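Local coordinates for protein histone-lysine N-methyltransferase SETMAR (Homo sapiens, PDB 3BO5) that methylates a lysine of histone H3 through its pre-SET, SET and post-SET region, and takes part in DNA double-strand break repair as a fusion with a mariner transposase, at residues Arg116-Val119 / Val120-Leu124; Leu160-Ser163 / Glu164-Arg168. The protein carries 2 engineered substitutions. All blocks are in the same frame, centred on the assembly; numbering follows the deposited sequence. Where two conformers were deposited one is given.

Contact 1 (Arg116-Val119 / Val120-Leu124); sequences RNRV and VQKGL
The guanidinium of Arg-118 meets the amide of Gln-121 at its edge, and the two planes stand nearly perpendicular, 88° apart. NH1 of Arg-118 donates to OE1 of Gln-121 over 2.9 Å, with an N-H...O angle of 155°. The donor lies in the carbonyl plane, on a lone pair of OE1, and OE1 lies close to the guanidinium plane. The rest of the amide rests on the arginine stem: CD of Gln-121 is 3.3 Å from CB of Arg-118. CG of Gln-121 sits between its backbone N and carbonyl carbon (chi1 71°), which brings the amide back along the chain to Arg-118. NE2 of Gln-121 donates to Cys-105 O and Glu-104 OE1, while Arg-118 also bonds the carbonyls of Asn-106 and Cys-111.

The backbone turns as a short 3-10 segment. Lys-122 N donates to Val-119 O at 2.9 Å, and Gly-123 N donates to Val-120 O at 3.1 Å. One water bridges Val-119 O (2.8 Å) and Gly-123 O (2.6 Å). Gly-123 has backbone angles that would jam a CB against the preceding carbonyl oxygen.

The turn lies in the loop between strands 102-103 and 128-132, in the pre-SET region. Cys-105 and Cys-111, whose carbonyls take these side-chain bonds, are zinc ligands. Val-119 and Val-120 pack on Phe-151 of strand 151-160, and Val-120 also touches Ala-232 and Phe-234 of strand 230-235.

Contact 2 (Leu160-Ser163 / Glu164-Arg168); sequences LGFS and EVQRR
Leu-160 fills the tight side of this helix start. Its CB lies 3.8 Å from CG2 of Val-165, and the two side chains cross at about a right angle. Its CD2 sits 3.7 Å above the guanidinium plane of Arg-168, over the centre of one face. Phe-196 of strand 193-199 touches Val-165, and Pro-48 touches Leu-160.

Glu-164 forms a salt-bridge network with Arg-167 and Arg-168. Its chain is bent at chi2 (75°), which turns the carboxylate toward both arginines. Arg-167 grips it side-on with two nitrogens: NE reaches OE1 at 3.0 Å from above the carboxylate plane, and NH2 reaches OE2 at 2.9 Å on the syn side. NE of Arg-168 takes the anti lone pair of OE2 at 2.8 Å. With an alanine at Glu-164, Arg-167 is likely to lose its mate and turn more freely, and NE of Arg-168 to lose its partner, although its NH1 keeps Asp-198 and Glu-158.

The other side is looser and more exposed. Phe-162 and Gln-166 run side by side, with CE2 of Phe-162 3.7 Å from CG of Gln-166. A water lies over one face of the ring and donates to OE1 of Gln-166, with a weak bond to Phe-162 O.

The backbone bonds Val-165 N to Gly-161 O, Gln-166 N to Phe-162 O and Arg-167 N to Ser-163 O are alpha-helical. This is the N-terminal part of the short helix 162-169, with Gly-161 at the N-cap and the salt-bridge network alongside, just after strand 151-160 of the SET domain.

Overall arrangement
Both contacts are local and partly buried, but they lie on opposite sides of the chain's centre, with centres 30 Å apart and nearest atoms about 18 Å apart. Contact 1 belongs to the pre-SET region and has the larger share of buried residues; contact 2 belongs to the SET domain and is more exposed. Strand 151-160 links them: the valines of contact 1 pack on it, and contact 2 lies at its far end. The chemistry follows the setting. In contact 1, a neutral amide and backbone carbonyls near the zinc cluster receive the arginine. In contact 2, carboxylates pair with arginines on a surface helix.

Contact 1 (Arg116-Val119 / Val120-Leu124)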
# COMPACT_ATOMS: atom_id res chain seq x y z
N ARG A 116 -17.80 0.46 11.14
CA ARG A 116 -17.53 -0.18 9.83
C ARG A 116 -16.62 0.63 8.94
O ARG A 116 -16.11 0.06 7.97
CB ARG A 116 -18.80 -0.52 9.06
CG ARG A 116 -19.44 -1.74 9.72
CD ARG A 116 -20.95 -1.77 9.49
NE ARG A 116 -21.36 -2.02 8.11
CZ ARG A 116 -22.64 -2.19 7.77
NH1 ARG A 116 -22.96 -2.42 6.51
NH2 ARG A 116 -23.59 -2.14 8.70
N ASN A 117 -16.42 1.91 9.28
CA ASN A 117 -15.53 2.74 8.49
C ASN A 117 -14.13 2.82 9.10
O ASN A 117 -13.42 3.82 8.85
CB ASN A 117 -16.12 4.15 8.27
CG ASN A 117 -15.46 4.90 7.16
OD1 ASN A 117 -15.26 4.34 6.09
ND2 ASN A 117 -15.21 6.19 7.38
N ARG A 118 -13.75 1.79 9.86
CA ARG A 118 -12.35 1.62 10.36
C ARG A 118 -11.91 0.28 9.84
O ARG A 118 -12.42 -0.76 10.31
CB ARG A 118 -12.30 1.65 11.90
CG ARG A 118 -12.88 2.93 12.48
CD ARG A 118 -12.93 2.79 13.95
NE ARG A 118 -13.43 3.99 14.67
CZ ARG A 118 -12.71 5.04 14.99
NH1 ARG A 118 -11.47 5.18 14.55
NH2 ARG A 118 -13.29 6.02 15.74
N VAL A 119 -11.01 0.28 8.87
CA VAL A 119 -10.56 -0.97 8.20
C VAL A 119 -9.06 -0.89 8.03
O VAL A 119 -8.36 -1.65 8.71
CB VAL A 119 -11.28 -1.26 6.89
CG1 VAL A 119 -10.59 -2.36 6.09
CG2 VAL A 119 -12.71 -1.62 7.19
N VAL A 120 -8.52 -0.00 7.19
CA VAL A 120 -7.04 0.02 7.01
C VAL A 120 -6.34 0.19 8.36
O VAL A 120 -5.31 -0.43 8.68
CB VAL A 120 -6.71 1.14 6.08
CG1 VAL A 120 -5.18 1.38 5.96
CG2 VAL A 120 -7.33 0.83 4.69
N GLN A 121 -6.96 1.03 9.18
CA GLN A 121 -6.38 1.29 10.50
C GLN A 121 -6.18 0.10 11.41
O GLN A 121 -5.34 0.19 12.34
CB GLN A 121 -7.21 2.38 11.21
CG GLN A 121 -8.55 1.96 11.67
CD GLN A 121 -9.36 3.17 12.00
OE1 GLN A 121 -9.60 3.45 13.18
NE2 GLN A 121 -9.82 3.89 10.97
N LYS A 122 -7.00 -0.95 11.21
CA LYS A 122 -6.95 -2.17 12.01
C LYS A 122 -5.71 -3.02 11.74
O LYS A 122 -5.44 -3.93 12.49
CB LYS A 122 -8.21 -3.01 11.74
CG LYS A 122 -9.51 -2.39 12.27
CD LYS A 122 -9.29 -1.78 13.65
CE LYS A 122 -10.64 -1.58 14.33
NZ LYS A 122 -10.68 -0.42 15.29
N GLY A 123 -5.04 -2.77 10.62
CA GLY A 123 -3.78 -3.50 10.33
C GLY A 123 -3.97 -4.83 9.65
O GLY A 123 -5.07 -5.12 9.08
N LEU A 124 -2.91 -5.63 9.69
CA LEU A 124 -2.90 -6.90 8.91
C LEU A 124 -3.86 -7.87 9.50
O LEU A 124 -3.95 -7.99 10.73
CB LEU A 124 -1.50 -7.57 8.92
CG LEU A 124 -0.39 -6.68 8.39
CD1 LEU A 124 0.79 -7.58 8.12
CD2 LEU A 124 -0.76 -5.93 7.08
O HOH W 1 -7.56 -4.37 8.78

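Contact 2 (Leu160-Ser163 / Glu164-Arg168)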
# COMPACT_ATOMS: atom_id res chain seq x y z
N LEU A 160 8.46 11.46 1.51
CA LEU A 160 9.60 12.27 1.03
C LEU A 160 9.05 13.47 0.30
O LEU A 160 7.96 13.50 -0.26
CB LEU A 160 10.40 11.49 0.01
CG LEU A 160 11.06 10.21 0.46
CD1 LEU A 160 11.90 9.56 -0.66
CD2 LEU A 160 11.90 10.46 1.69
N GLY A 161 9.88 14.51 0.25
CA GLY A 161 9.59 15.54 -0.71
C GLY A 161 10.13 15.26 -2.11
O GLY A 161 11.01 14.40 -2.32
N PHE A 162 9.63 16.07 -3.06
CA PHE A 162 9.94 15.87 -4.45
C PHE A 162 11.47 15.89 -4.74
O PHE A 162 11.98 15.04 -5.45
CB PHE A 162 9.20 16.94 -5.26
CG PHE A 162 9.28 16.77 -6.74
CD1 PHE A 162 8.10 16.60 -7.44
CD2 PHE A 162 10.47 16.92 -7.46
CE1 PHE A 162 8.15 16.48 -8.85
CE2 PHE A 162 10.51 16.78 -8.85
CZ PHE A 162 9.38 16.55 -9.54
N SER A 163 12.16 16.89 -4.16
CA SER A 163 13.60 17.01 -4.43
C SER A 163 14.38 15.87 -3.84
O SER A 163 15.35 15.40 -4.48
CB SER A 163 14.16 18.36 -4.02
OG SER A 163 13.40 19.33 -4.65
N GLU A 164 13.95 15.42 -2.64
CA GLU A 164 14.59 14.23 -2.06
C GLU A 164 14.38 12.99 -2.93
O GLU A 164 15.25 12.17 -3.06
CB GLU A 164 14.08 14.00 -0.65
CG GLU A 164 14.62 12.72 -0.07
CD GLU A 164 16.09 12.82 0.34
OE1 GLU A 164 16.69 13.96 0.30
OE2 GLU A 164 16.65 11.76 0.65
N VAL A 165 13.18 12.88 -3.49
CA VAL A 165 12.90 11.81 -4.47
C VAL A 165 13.87 11.85 -5.65
O VAL A 165 14.52 10.86 -5.99
CB VAL A 165 11.46 11.82 -4.95
CG1 VAL A 165 11.32 10.85 -6.19
CG2 VAL A 165 10.62 11.32 -3.76
N GLN A 166 13.99 13.04 -6.23
CA GLN A 166 14.95 13.21 -7.31
C GLN A 166 16.35 12.82 -6.90
O GLN A 166 17.07 12.18 -7.67
CB GLN A 166 15.01 14.66 -7.74
CG GLN A 166 13.77 15.08 -8.40
CD GLN A 166 13.61 14.38 -9.75
OE1 GLN A 166 12.66 13.65 -9.95
NE2 GLN A 166 14.58 14.59 -10.66
N ARG A 167 16.77 13.24 -5.73
CA ARG A 167 18.08 12.93 -5.22
C ARG A 167 18.30 11.42 -5.11
O ARG A 167 19.34 10.91 -5.53
CB ARG A 167 18.23 13.65 -3.89
CG ARG A 167 19.66 14.02 -3.51
CD ARG A 167 19.77 14.42 -2.03
NE ARG A 167 19.28 13.35 -1.15
CZ ARG A 167 19.98 12.27 -0.82
NH1 ARG A 167 21.26 12.12 -1.21
NH2 ARG A 167 19.41 11.34 -0.10
N ARG A 168 17.33 10.70 -4.56
CA ARG A 168 17.48 9.26 -4.39
C ARG A 168 17.41 8.48 -5.69
O ARG A 168 18.14 7.51 -5.90
CB ARG A 168 16.38 8.75 -3.45
CG ARG A 168 16.48 9.33 -2.07
CD ARG A 168 15.49 8.68 -1.11
NE ARG A 168 15.67 9.17 0.25
CZ ARG A 168 15.17 8.62 1.37
NH1 ARG A 168 14.42 7.51 1.32
NH2 ARG A 168 15.42 9.20 2.55
O HOH W 2 10.43 13.47 -8.10